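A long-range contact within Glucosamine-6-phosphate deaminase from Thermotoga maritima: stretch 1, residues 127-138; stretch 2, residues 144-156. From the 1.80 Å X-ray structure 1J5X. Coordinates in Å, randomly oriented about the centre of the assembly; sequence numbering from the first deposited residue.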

# COMPACT_ATOMS: atom_id res chain seq x y z
N ASN A 127 -16.22 -23.10 -3.24
CA ASN A 127 -17.24 -22.31 -3.92
C ASN A 127 -17.01 -20.81 -3.95
O ASN A 127 -17.96 -20.02 -3.95
CB ASN A 127 -18.64 -22.61 -3.34
CG ASN A 127 -19.80 -21.98 -4.17
OD1 ASN A 127 -20.83 -21.43 -3.48
ND2 ASN A 127 -19.77 -22.01 -5.42
N HIS A 128 -15.76 -20.38 -3.93
CA HIS A 128 -15.50 -18.95 -4.07
C HIS A 128 -14.88 -18.77 -5.47
O HIS A 128 -14.00 -19.54 -5.85
CB HIS A 128 -14.50 -18.48 -3.00
CG HIS A 128 -15.13 -18.25 -1.67
ND1 HIS A 128 -15.68 -19.12 -0.79
CD2 HIS A 128 -15.31 -17.00 -1.15
CE1 HIS A 128 -16.20 -18.37 0.25
NE2 HIS A 128 -15.96 -17.09 0.00
N ARG A 129 -15.35 -17.80 -6.24
CA ARG A 129 -14.75 -17.53 -7.54
C ARG A 129 -13.54 -16.60 -7.29
O ARG A 129 -13.62 -15.62 -6.50
CB ARG A 129 -15.75 -16.89 -8.48
CG ARG A 129 -15.13 -16.63 -9.85
CD ARG A 129 -16.12 -16.17 -10.89
NE ARG A 129 -17.19 -17.14 -11.10
CZ ARG A 129 -17.97 -17.13 -12.19
NH1 ARG A 129 -17.78 -16.20 -13.14
NH2 ARG A 129 -18.93 -18.05 -12.33
N THR A 130 -12.41 -16.91 -7.93
CA THR A 130 -11.21 -16.13 -7.71
C THR A 130 -10.76 -15.24 -8.83
O THR A 130 -10.81 -15.59 -10.05
CB THR A 130 -10.00 -17.06 -7.33
OG1 THR A 130 -9.71 -17.93 -8.47
CG2 THR A 130 -10.37 -17.96 -6.12
N ILE A 131 -10.30 -14.05 -8.44
CA ILE A 131 -9.78 -13.09 -9.38
C ILE A 131 -8.28 -13.05 -9.17
O ILE A 131 -7.81 -12.79 -8.06
CB ILE A 131 -10.36 -11.69 -9.16
CG1 ILE A 131 -11.86 -11.68 -9.53
CG2 ILE A 131 -9.58 -10.67 -9.99
CD1 ILE A 131 -12.59 -10.49 -8.85
N GLY A 132 -7.51 -13.29 -10.25
CA GLY A 132 -6.07 -13.32 -10.10
C GLY A 132 -5.36 -12.03 -10.42
O GLY A 132 -5.11 -11.74 -11.58
N ILE A 133 -4.96 -11.28 -9.40
CA ILE A 133 -4.27 -10.02 -9.68
C ILE A 133 -2.77 -10.28 -9.75
O ILE A 133 -2.18 -10.65 -8.73
CB ILE A 133 -4.53 -9.02 -8.57
CG1 ILE A 133 -6.05 -8.77 -8.44
CG2 ILE A 133 -3.74 -7.70 -8.79
CD1 ILE A 133 -6.68 -8.02 -9.61
N THR A 134 -2.13 -10.01 -10.90
CA THR A 134 -0.69 -10.27 -11.00
C THR A 134 -0.15 -9.40 -12.15
O THR A 134 -0.94 -8.86 -12.93
CB THR A 134 -0.45 -11.78 -11.39
OG1 THR A 134 0.95 -12.03 -11.56
CG2 THR A 134 -1.16 -12.12 -12.59
N ILE A 135 1.17 -9.23 -12.23
CA ILE A 135 1.68 -8.47 -13.38
C ILE A 135 2.30 -9.45 -14.39
O ILE A 135 2.81 -9.03 -15.42
CB ILE A 135 2.76 -7.38 -13.01
CG1 ILE A 135 4.05 -7.99 -12.46
CG2 ILE A 135 2.18 -6.44 -11.98
CD1 ILE A 135 5.05 -6.92 -12.13
N GLU A 136 2.17 -10.75 -14.13
CA GLU A 136 2.79 -11.77 -15.01
C GLU A 136 1.77 -12.65 -15.70
O GLU A 136 1.19 -13.52 -15.07
CB GLU A 136 3.75 -12.64 -14.17
CG GLU A 136 5.01 -11.94 -13.69
CD GLU A 136 5.93 -11.51 -14.82
OE1 GLU A 136 5.77 -12.00 -15.95
OE2 GLU A 136 6.81 -10.69 -14.55
N GLU A 137 1.55 -12.42 -17.00
CA GLU A 137 0.53 -13.16 -17.75
C GLU A 137 0.72 -14.65 -17.91
O GLU A 137 -0.24 -15.37 -18.19
CB GLU A 137 0.33 -12.53 -19.15
CG GLU A 137 1.55 -12.82 -20.10
CD GLU A 137 1.45 -12.16 -21.47
OE1 GLU A 137 0.44 -11.43 -21.71
OE2 GLU A 137 2.37 -12.37 -22.30
N GLU A 138 1.94 -15.14 -17.74
CA GLU A 138 2.20 -16.56 -17.90
C GLU A 138 2.31 -17.26 -16.54
O GLU A 138 2.66 -18.45 -16.48
CB GLU A 138 3.52 -16.77 -18.69
CG GLU A 138 3.41 -16.16 -20.05
CD GLU A 138 4.63 -16.42 -20.93
OE1 GLU A 138 5.75 -16.60 -20.37
OE2 GLU A 138 4.42 -16.40 -22.17
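Stretch 2, residues 144-156: ESDLPLVFPVREE

The most distinctive feature of this contact is its opening: before the two strands pair through their backbones, the side chains of Thr130 and Asp146 exchange hydrogen bonds with each other's backbone amides. Thr130 N donates to Asp146 OD2 at 2.9 Å, and Asp146 N donates to Thr130 OG1 at 3.1 Å, so each residue lends a side-chain oxygen to the other's main chain. Stretch 2 enters this clasp from the end of a helix. Glu144 is still helical, Ser145 is the first residue to leave helical phi/psi, and Asp146 (phi/psi -69/-35, chi1 m) turns its CA-to-CB bond toward stretch 1. The O atom of water 1 donates to Asp146 OD2 (2.6 Å) and to His128 O (3.2 Å), tying the carboxylate to a carbonyl two residues further back along stretch 1.

From Leu147 to Val150 the chain is extended and runs parallel to strand 128-134, with 16° between the N-to-C directions, a signed crossing angle of -16° and a closest approach of the axes of 4.3 Å. The register is unbroken: Ile131 lies beside Leu147 (CA to CA 4.6 Å), Gly132 beside Pro148 (CA to CA 4.3 Å), Ile133 beside Leu149 (CA to CA 5.1 Å) and Thr134 beside Val150 (CA to CA 5.2 Å). As usual in a parallel pair, alternate residues carry the ladder. Leu147 N donates to Thr130 O (2.8 Å), Gly132 N to Leu147 O (2.8 Å), Leu149 N to Gly132 O (2.9 Å) and Phe151 N to Thr134 O (2.9 Å); the bond from Thr134 N to Leu149 O is weak at 3.4 Å. Pro148, which has no amide hydrogen, falls at a position where this ladder asks for none. CA-H...O contacts supplement the ladder, from Ile131 CA to Leu147 O (3.2 Å) and from Val150 CA to Thr134 O (3.3 Å).

Ile131, Ile133, Leu147 and Leu149 share one face of the sheet. There Ile131 CG1 lies 4.1 Å from Leu147 CD1, and Ile133 CD1 packs tightly on Leu149 CD2 at 3.4 Å. Ile133 CG2 also reaches Phe151 CE1 at 3.6 Å. The other face carries Pro148, Thr134 and Val150, with Gly132 leaving a gap among them: an ideal CB on Gly132 would fall 2.3 Å from Ser145 OG, a clash, so the bare glycine makes room for the serine side chain. Further along, Val150 CG1 approaches Glu137 N at 3.6 Å and Glu137 CB at 4.0 Å.

Beyond the strands the contact continues through Ile135, which has the largest area covered by the other stretch. Its CG2 lies 4.2 Å from Phe151 CB and 4.1 Å from Val153 CB, while Ile135 CD1 reaches Val153 O at 3.5 Å and Glu155 O at 3.8 Å. Ile135 thus touches every second residue of stretch 2 from Phe151 to Glu155, while Pro152 and Arg154 point away. Together the two stretches bury 822 Å², both sides summed.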

# COMPACT_ATOMS: atom_id res chain seq x y z
N GLU A 144 -4.38 -20.17 -13.20
CA GLU A 144 -5.22 -20.97 -12.27
C GLU A 144 -6.38 -20.26 -11.58
O GLU A 144 -7.24 -20.92 -10.97
CB GLU A 144 -4.30 -21.59 -11.22
CG GLU A 144 -3.45 -22.76 -11.83
CD GLU A 144 -2.24 -23.12 -10.98
OE1 GLU A 144 -2.37 -23.17 -9.74
OE2 GLU A 144 -1.12 -23.37 -11.55
N SER A 145 -6.41 -18.94 -11.68
CA SER A 145 -7.51 -18.21 -11.06
C SER A 145 -8.68 -18.29 -12.03
O SER A 145 -8.49 -18.55 -13.23
CB SER A 145 -7.10 -16.75 -10.83
OG SER A 145 -6.77 -16.07 -12.06
N ASP A 146 -9.89 -18.10 -11.53
CA ASP A 146 -11.06 -18.12 -12.38
C ASP A 146 -11.14 -16.94 -13.34
O ASP A 146 -11.60 -17.10 -14.48
CB ASP A 146 -12.34 -18.10 -11.53
CG ASP A 146 -12.56 -19.37 -10.75
OD1 ASP A 146 -12.39 -20.45 -11.33
OD2 ASP A 146 -12.92 -19.30 -9.56
N LEU A 147 -10.67 -15.78 -12.89
CA LEU A 147 -10.76 -14.54 -13.65
C LEU A 147 -9.43 -13.80 -13.47
O LEU A 147 -9.21 -13.04 -12.51
CB LEU A 147 -11.90 -13.66 -13.08
CG LEU A 147 -13.34 -14.19 -13.18
CD1 LEU A 147 -14.29 -13.37 -12.31
CD2 LEU A 147 -13.80 -14.15 -14.62
N PRO A 148 -8.48 -14.06 -14.37
CA PRO A 148 -7.20 -13.39 -14.25
C PRO A 148 -7.31 -11.93 -14.63
O PRO A 148 -8.09 -11.56 -15.48
CB PRO A 148 -6.30 -14.18 -15.22
CG PRO A 148 -7.30 -14.65 -16.26
CD PRO A 148 -8.46 -15.11 -15.43
N LEU A 149 -6.52 -11.09 -13.97
CA LEU A 149 -6.51 -9.66 -14.25
C LEU A 149 -5.05 -9.32 -14.22
O LEU A 149 -4.48 -9.03 -13.17
CB LEU A 149 -7.26 -8.89 -13.14
CG LEU A 149 -7.17 -7.35 -13.24
CD1 LEU A 149 -7.38 -6.92 -14.70
CD2 LEU A 149 -8.22 -6.71 -12.31
N VAL A 150 -4.41 -9.40 -15.39
CA VAL A 150 -3.01 -9.11 -15.47
C VAL A 150 -2.79 -7.62 -15.71
O VAL A 150 -3.33 -7.04 -16.66
CB VAL A 150 -2.39 -9.93 -16.62
CG1 VAL A 150 -0.87 -9.72 -16.59
CG2 VAL A 150 -2.74 -11.43 -16.46
N PHE A 151 -1.98 -6.99 -14.87
CA PHE A 151 -1.70 -5.56 -14.99
C PHE A 151 -0.52 -5.31 -15.88
O PHE A 151 0.52 -5.94 -15.71
CB PHE A 151 -1.42 -4.94 -13.64
CG PHE A 151 -2.65 -4.76 -12.83
CD1 PHE A 151 -3.34 -5.87 -12.35
CD2 PHE A 151 -3.17 -3.49 -12.66
CE1 PHE A 151 -4.55 -5.76 -11.71
CE2 PHE A 151 -4.42 -3.34 -11.99
CZ PHE A 151 -5.10 -4.50 -11.53
N PRO A 152 -0.66 -4.36 -16.80
CA PRO A 152 0.43 -4.04 -17.73
C PRO A 152 1.40 -3.11 -17.04
O PRO A 152 1.52 -1.93 -17.36
CB PRO A 152 -0.33 -3.42 -18.91
CG PRO A 152 -1.46 -2.61 -18.21
CD PRO A 152 -1.91 -3.65 -17.14
N VAL A 153 2.09 -3.66 -16.05
CA VAL A 153 3.03 -2.86 -15.27
C VAL A 153 4.36 -3.61 -15.24
O VAL A 153 4.38 -4.81 -14.90
CB VAL A 153 2.55 -2.75 -13.81
CG1 VAL A 153 3.55 -2.08 -12.95
CG2 VAL A 153 1.19 -1.99 -13.75
N ARG A 154 5.45 -2.93 -15.58
CA ARG A 154 6.76 -3.61 -15.49
C ARG A 154 7.43 -3.22 -14.22
O ARG A 154 7.78 -2.07 -14.06
CB ARG A 154 7.67 -3.22 -16.65
CG ARG A 154 7.53 -4.13 -17.84
CD ARG A 154 8.76 -4.13 -18.81
NE ARG A 154 8.56 -5.11 -19.89
CZ ARG A 154 7.81 -4.93 -20.99
NH1 ARG A 154 7.16 -3.78 -21.21
NH2 ARG A 154 7.68 -5.93 -21.87
N GLU A 155 7.58 -4.14 -13.30
CA GLU A 155 8.26 -3.82 -12.09
C GLU A 155 9.18 -5.02 -11.81
O GLU A 155 8.71 -6.17 -11.64
CB GLU A 155 7.29 -3.60 -10.94
CG GLU A 155 7.94 -3.07 -9.72
CD GLU A 155 6.95 -2.97 -8.54
OE1 GLU A 155 6.50 -4.02 -8.03
OE2 GLU A 155 6.64 -1.82 -8.15
N GLU A 156 10.47 -4.71 -11.79
CA GLU A 156 11.61 -5.63 -11.62
C GLU A 156 12.26 -5.76 -10.28
O GLU A 156 12.83 -6.81 -9.95
CB GLU A 156 12.74 -5.17 -12.54
CG GLU A 156 12.38 -5.11 -13.95
CD GLU A 156 11.98 -6.42 -14.40
OE1 GLU A 156 12.55 -7.41 -13.86
OE2 GLU A 156 11.11 -6.48 -15.28
O HOH W 1 -14.20 -21.31 -8.54
O HOH W 2 4.57 -7.18 -16.16